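Local atomic coordinates of catechol 1,2 dioxygenase (Acinetobacter radioresistens, PDB entry 2XSU), a protein that probably catalyses the intradiol ring cleavage of catechol by molecular oxygen to cis,cis-muconate, using a bound ferric ion. Residues E118-A123 and T182-V187; V156-A161 and V226-S231. The protein carries 1 engineered substitution. One frame throughout, in Å; residues are numbered along the deposited sequence.

Contact 1 (E118-A123 and T182-V187); sequences ESVGFA and TILTDV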
# COMPACT_ATOMS: atom_id res chain seq x y z
N GLU A 118 -0.14 -18.95 29.33
CA GLU A 118 1.20 -19.32 29.75
C GLU A 118 1.18 -20.44 30.79
O GLU A 118 0.35 -20.41 31.71
CB GLU A 118 1.92 -18.10 30.35
CG GLU A 118 3.38 -18.33 30.71
CD GLU A 118 4.03 -17.12 31.39
OE1 GLU A 118 4.49 -16.21 30.66
OE2 GLU A 118 4.07 -17.08 32.65
N SER A 119 2.11 -21.39 30.66
CA SER A 119 2.29 -22.45 31.65
C SER A 119 3.75 -22.90 31.74
O SER A 119 4.59 -22.57 30.87
CB SER A 119 1.36 -23.62 31.31
OG SER A 119 1.67 -24.10 30.01
N VAL A 120 4.08 -23.64 32.79
CA VAL A 120 5.43 -24.09 33.00
C VAL A 120 5.63 -25.54 32.56
O VAL A 120 4.90 -26.45 33.04
CB VAL A 120 5.82 -23.95 34.50
CG1 VAL A 120 7.19 -24.54 34.72
CG2 VAL A 120 5.79 -22.48 34.89
N GLY A 121 6.59 -25.75 31.65
CA GLY A 121 7.04 -27.09 31.24
C GLY A 121 6.18 -27.86 30.25
O GLY A 121 6.71 -28.61 29.41
N PHE A 122 4.87 -27.69 30.35
CA PHE A 122 3.91 -28.44 29.54
C PHE A 122 2.70 -27.59 29.18
O PHE A 122 2.20 -26.82 30.02
CB PHE A 122 3.42 -29.69 30.30
CG PHE A 122 2.36 -30.46 29.59
CD1 PHE A 122 2.69 -31.53 28.75
CD2 PHE A 122 1.01 -30.12 29.73
CE1 PHE A 122 1.69 -32.23 28.05
CE2 PHE A 122 0.01 -30.80 29.05
CZ PHE A 122 0.35 -31.86 28.20
N ALA A 123 2.20 -27.72 27.94
CA ALA A 123 0.91 -27.12 27.59
C ALA A 123 0.20 -28.01 26.61
O ALA A 123 0.84 -28.58 25.71
CB ALA A 123 1.09 -25.77 26.94
N THR A 182 2.25 -20.19 25.31
CA THR A 182 3.57 -19.86 25.79
C THR A 182 3.91 -20.89 26.86
O THR A 182 3.14 -21.06 27.82
CB THR A 182 3.60 -18.45 26.43
OG1 THR A 182 3.29 -17.49 25.42
CG2 THR A 182 4.97 -18.15 27.06
N ILE A 183 5.06 -21.53 26.68
CA ILE A 183 5.54 -22.57 27.62
C ILE A 183 6.89 -22.12 28.19
O ILE A 183 7.83 -21.85 27.45
CB ILE A 183 5.73 -23.96 26.95
CG1 ILE A 183 4.49 -24.40 26.20
CG2 ILE A 183 6.09 -25.02 28.02
CD1 ILE A 183 4.72 -25.63 25.28
N LEU A 184 7.01 -22.05 29.53
CA LEU A 184 8.31 -21.71 30.12
C LEU A 184 9.07 -22.99 30.37
O LEU A 184 8.53 -23.93 30.94
CB LEU A 184 8.14 -20.92 31.44
CG LEU A 184 7.28 -19.66 31.38
CD1 LEU A 184 7.04 -19.07 32.81
CD2 LEU A 184 7.90 -18.63 30.45
N THR A 185 10.34 -23.05 29.94
CA THR A 185 11.09 -24.29 30.10
C THR A 185 11.26 -24.61 31.60
O THR A 185 11.38 -23.69 32.44
CB THR A 185 12.47 -24.29 29.43
OG1 THR A 185 13.22 -23.18 29.92
CG2 THR A 185 12.32 -24.16 27.88
N ASP A 186 11.24 -25.90 31.92
CA ASP A 186 11.28 -26.34 33.32
C ASP A 186 12.72 -26.42 33.82
O ASP A 186 13.67 -25.97 33.15
CB ASP A 186 10.53 -27.67 33.47
CG ASP A 186 11.18 -28.83 32.71
OD1 ASP A 186 12.40 -28.83 32.43
OD2 ASP A 186 10.45 -29.81 32.42
N VAL A 187 12.89 -26.99 35.02
CA VAL A 187 14.21 -27.12 35.64
C VAL A 187 15.24 -27.92 34.82
O VAL A 187 16.46 -27.77 35.01
CB VAL A 187 14.08 -27.69 37.10
CG1 VAL A 187 13.68 -29.13 37.08
CG2 VAL A 187 15.40 -27.49 37.84
O HOH W 1 0.13 -22.54 28.12
O HOH W 2 8.82 -30.33 30.30
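The carboxylate of Glu-118 turns one face to Leu-184: CD1 stands over that face, displaced toward OE2, which it approaches to 3.6 Å. Thr-182 CG2 meets the other end of the group, beside CG and OE1. Glu-118 reaches obliquely across to strand 180-184, with CG anti to the backbone N (chi1 -175°) and the chain extended beyond it. A second flat group, the peptide joining Gly-121 to Phe-122, carries Ile-183 CG2 on one face, 3.6 Å from Gly-121 C and almost directly above it. The Asp-186 carboxylate is linked to this peptide through a water that donates to both Gly-121 O and Asp-186 OD2, while OD1 accepts from the backbone N of Asn-188 and of Lys-190.

The backbones form a parallel ladder, with axes 4.7 Å apart at 26°. Ser-119 supplies both its N-H, to Thr-182 O, and its O, to Leu-184 N at 2.8 Å; Gly-121 N then closes the ladder on Leu-184 O. Past this point the chain turns sharply. Gly-121 has a positive phi of 79°, and a weak bond from Phe-122 N to Val-120 O gives the corner a gamma-turn-like shape. Ser-119 OG ties the turn together, donating to Phe-122 O at 2.8 Å from above the carbonyl plane and accepting a hydrogen bond from a water. Beyond the turn Ala-123 CB folds back to 3.7 Å from Ile-183 CG1.

Strand 155-159 flanks strand 180-184 on its other edge. The short parallel edge pair gives way at the glycine corner to strand 122-124, so one chain passes from strand 180-184 to strand 190-196 within the mixed sheet of the dioxygenase domain; there Ile-183 packs on Tyr-191 and Ala-193.

Contact 2 (V156-A161 and V226-S231); sequences VEVWHA and VHYFVS. With FE (Fe (III) ion), chain B.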
# COMPACT_ATOMS: atom_id res chain seq x y z
N VAL A 156 9.05 -20.16 25.51
CA VAL A 156 8.87 -20.83 24.20
C VAL A 156 7.45 -20.52 23.74
O VAL A 156 6.47 -21.03 24.31
CB VAL A 156 9.10 -22.35 24.31
CG1 VAL A 156 8.88 -23.02 22.92
CG2 VAL A 156 10.52 -22.62 24.83
N GLU A 157 7.32 -19.66 22.71
CA GLU A 157 6.02 -19.29 22.21
C GLU A 157 5.77 -20.02 20.92
O GLU A 157 6.60 -19.92 20.02
CB GLU A 157 5.94 -17.78 21.96
CG GLU A 157 6.19 -16.96 23.22
CD GLU A 157 5.98 -15.49 22.95
OE1 GLU A 157 4.83 -15.09 22.68
OE2 GLU A 157 6.99 -14.72 23.05
N VAL A 158 4.66 -20.77 20.85
CA VAL A 158 4.34 -21.57 19.65
C VAL A 158 2.95 -21.24 19.12
O VAL A 158 2.01 -20.97 19.90
CB VAL A 158 4.49 -23.11 19.92
CG1 VAL A 158 5.96 -23.50 19.97
CG2 VAL A 158 3.84 -23.47 21.24
N TRP A 159 2.84 -21.19 17.80
CA TRP A 159 1.53 -21.09 17.16
C TRP A 159 1.53 -21.84 15.84
O TRP A 159 2.56 -21.91 15.15
CB TRP A 159 1.07 -19.61 17.02
CG TRP A 159 1.87 -18.68 16.06
CD1 TRP A 159 1.46 -18.23 14.83
CD2 TRP A 159 3.16 -18.06 16.31
NE1 TRP A 159 2.43 -17.39 14.28
CE2 TRP A 159 3.47 -17.27 15.17
CE3 TRP A 159 4.08 -18.12 17.36
CZ2 TRP A 159 4.69 -16.55 15.05
CZ3 TRP A 159 5.29 -17.41 17.27
CH2 TRP A 159 5.58 -16.62 16.10
N HIS A 160 0.39 -22.41 15.49
CA HIS A 160 0.28 -23.18 14.22
C HIS A 160 -1.18 -23.34 13.78
O HIS A 160 -2.12 -23.00 14.54
CB HIS A 160 1.02 -24.53 14.34
CG HIS A 160 0.36 -25.55 15.22
ND1 HIS A 160 -0.77 -26.27 14.84
CD2 HIS A 160 0.72 -26.03 16.44
CE1 HIS A 160 -1.08 -27.12 15.81
NE2 HIS A 160 -0.19 -27.01 16.78
N ALA A 161 -1.34 -23.84 12.56
CA ALA A 161 -2.65 -24.06 11.92
C ALA A 161 -3.37 -25.32 12.39
O ALA A 161 -2.74 -26.33 12.84
CB ALA A 161 -2.50 -24.09 10.40
N VAL A 226 5.33 -25.28 12.34
CA VAL A 226 4.98 -24.70 13.65
C VAL A 226 5.92 -23.52 13.90
O VAL A 226 7.15 -23.65 13.75
CB VAL A 226 5.12 -25.77 14.78
CG1 VAL A 226 4.89 -25.13 16.18
CG2 VAL A 226 4.13 -26.94 14.54
N HIS A 227 5.35 -22.37 14.26
CA HIS A 227 6.13 -21.16 14.51
C HIS A 227 6.65 -21.11 15.94
O HIS A 227 5.96 -21.57 16.86
CB HIS A 227 5.17 -19.95 14.35
CG HIS A 227 4.70 -19.71 12.96
ND1 HIS A 227 5.44 -18.99 12.06
CD2 HIS A 227 3.54 -20.04 12.32
CE1 HIS A 227 4.78 -18.90 10.91
NE2 HIS A 227 3.64 -19.56 11.03
N TYR A 228 7.82 -20.48 16.13
CA TYR A 228 8.43 -20.27 17.44
C TYR A 228 8.97 -18.86 17.62
O TYR A 228 9.67 -18.35 16.74
CB TYR A 228 9.63 -21.20 17.61
CG TYR A 228 9.36 -22.63 17.91
CD1 TYR A 228 8.84 -23.48 16.93
CD2 TYR A 228 9.67 -23.18 19.18
CE1 TYR A 228 8.60 -24.82 17.20
CE2 TYR A 228 9.45 -24.54 19.45
CZ TYR A 228 8.91 -25.35 18.45
OH TYR A 228 8.66 -26.67 18.67
N PHE A 229 8.66 -18.23 18.77
CA PHE A 229 9.58 -17.24 19.37
C PHE A 229 10.22 -17.91 20.59
O PHE A 229 9.50 -18.51 21.40
CB PHE A 229 8.86 -16.00 19.92
CG PHE A 229 8.31 -15.04 18.90
CD1 PHE A 229 9.09 -14.60 17.81
CD2 PHE A 229 7.02 -14.52 19.04
CE1 PHE A 229 8.58 -13.68 16.88
CE2 PHE A 229 6.52 -13.60 18.12
CZ PHE A 229 7.30 -13.18 17.03
N VAL A 230 11.54 -17.80 20.75
CA VAL A 230 12.21 -18.30 21.96
C VAL A 230 13.03 -17.16 22.54
O VAL A 230 13.80 -16.53 21.84
CB VAL A 230 13.07 -19.56 21.71
CG1 VAL A 230 13.59 -20.15 23.08
CG2 VAL A 230 12.25 -20.65 20.94
N SER A 231 12.84 -16.87 23.83
CA SER A 231 13.59 -15.77 24.46
C SER A 231 13.97 -16.17 25.88
O SER A 231 13.29 -16.99 26.48
CB SER A 231 12.76 -14.48 24.46
OG SER A 231 11.52 -14.60 25.16
FE FE B . 2.26 -20.03 9.54
O HOH W 3 9.70 -15.79 23.51
O HOH W 4 2.03 -17.99 8.95
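The contact forms part of the ferric site: Trp-159 stacks on His-227, whose NE2 binds the iron at 2.1 Å. The imidazole and the five-membered ring of the indole form an offset stack, with planes 8° apart and centroids separated by 4.3 Å. Slightly further back, His-227 CB sits over the centre of the six-membered ring, 3.3 Å from its centroid, a close CH-pi contact. One face of the imidazole is covered by the indole, with Trp-159 NE1 over it and offset toward the rim, consistent with a fixed ring rotation. The indole gets there because CG of Trp-159 lies between backbone N and carbonyl carbon (chi1 67°). Phe-229 extends the cluster at an oblique 47°, its CE2 reaching Trp-159 CH2 at 3.8 Å, and Tyr-112 meets both rings edge-to-face.

The strands carrying these rings run antiparallel. Two hydrogen-bonded pairs, Glu-157 with Phe-229 and Trp-159 with His-227, hold them; the longest bond, Trp-159 N to His-227 O, is 3.3 Å. The buried Glu-157 carboxylate is satisfied by a hydrogen bond between OE1 and Tyr-112 OH and by a water that donates to OE2 and accepts from Ser-231 OG. On the other face of the sheet Val-158 CG1 lies over the centre of the Tyr-228 ring, 3.7 Å from its centroid, with Val-156 CG1 alongside; the Tyr-228 hydroxyl is hydrogen-bonded to that of Tyr-191.

Tyr-167, Tyr-201, His-225 and a water complete the iron shell. Two tyrosines, two histidines and one solvent ligand, mounted on a largely beta domain, are the signature of intradiol ring-cleavage dioxygenases.

Overall arrangement
Both contacts belong to one mixed sheet and interlock along the chain, their segments alternating. Strands 155-159 and 180-184 are sequence neighbours that also pair: Ile-183 N lies 2.8 Å from Val-156 O, a probable hydrogen bond, and Thr-182 OG1 packs on Glu-157 CG. The centres lie 13 Å apart, yet the settings differ. Contact 2 is wholly buried, about 10 Å from the chain centre; its antiparallel strands carry an aromatic cluster on the face of the metal ligand, and valines with Tyr-228 on the other. Contact 1, about 22 Å out, is parallel and only partly buried. Both have a carboxylate and a bridging water, but aliphatic side chains replace cluster and metal ligand in contact 1.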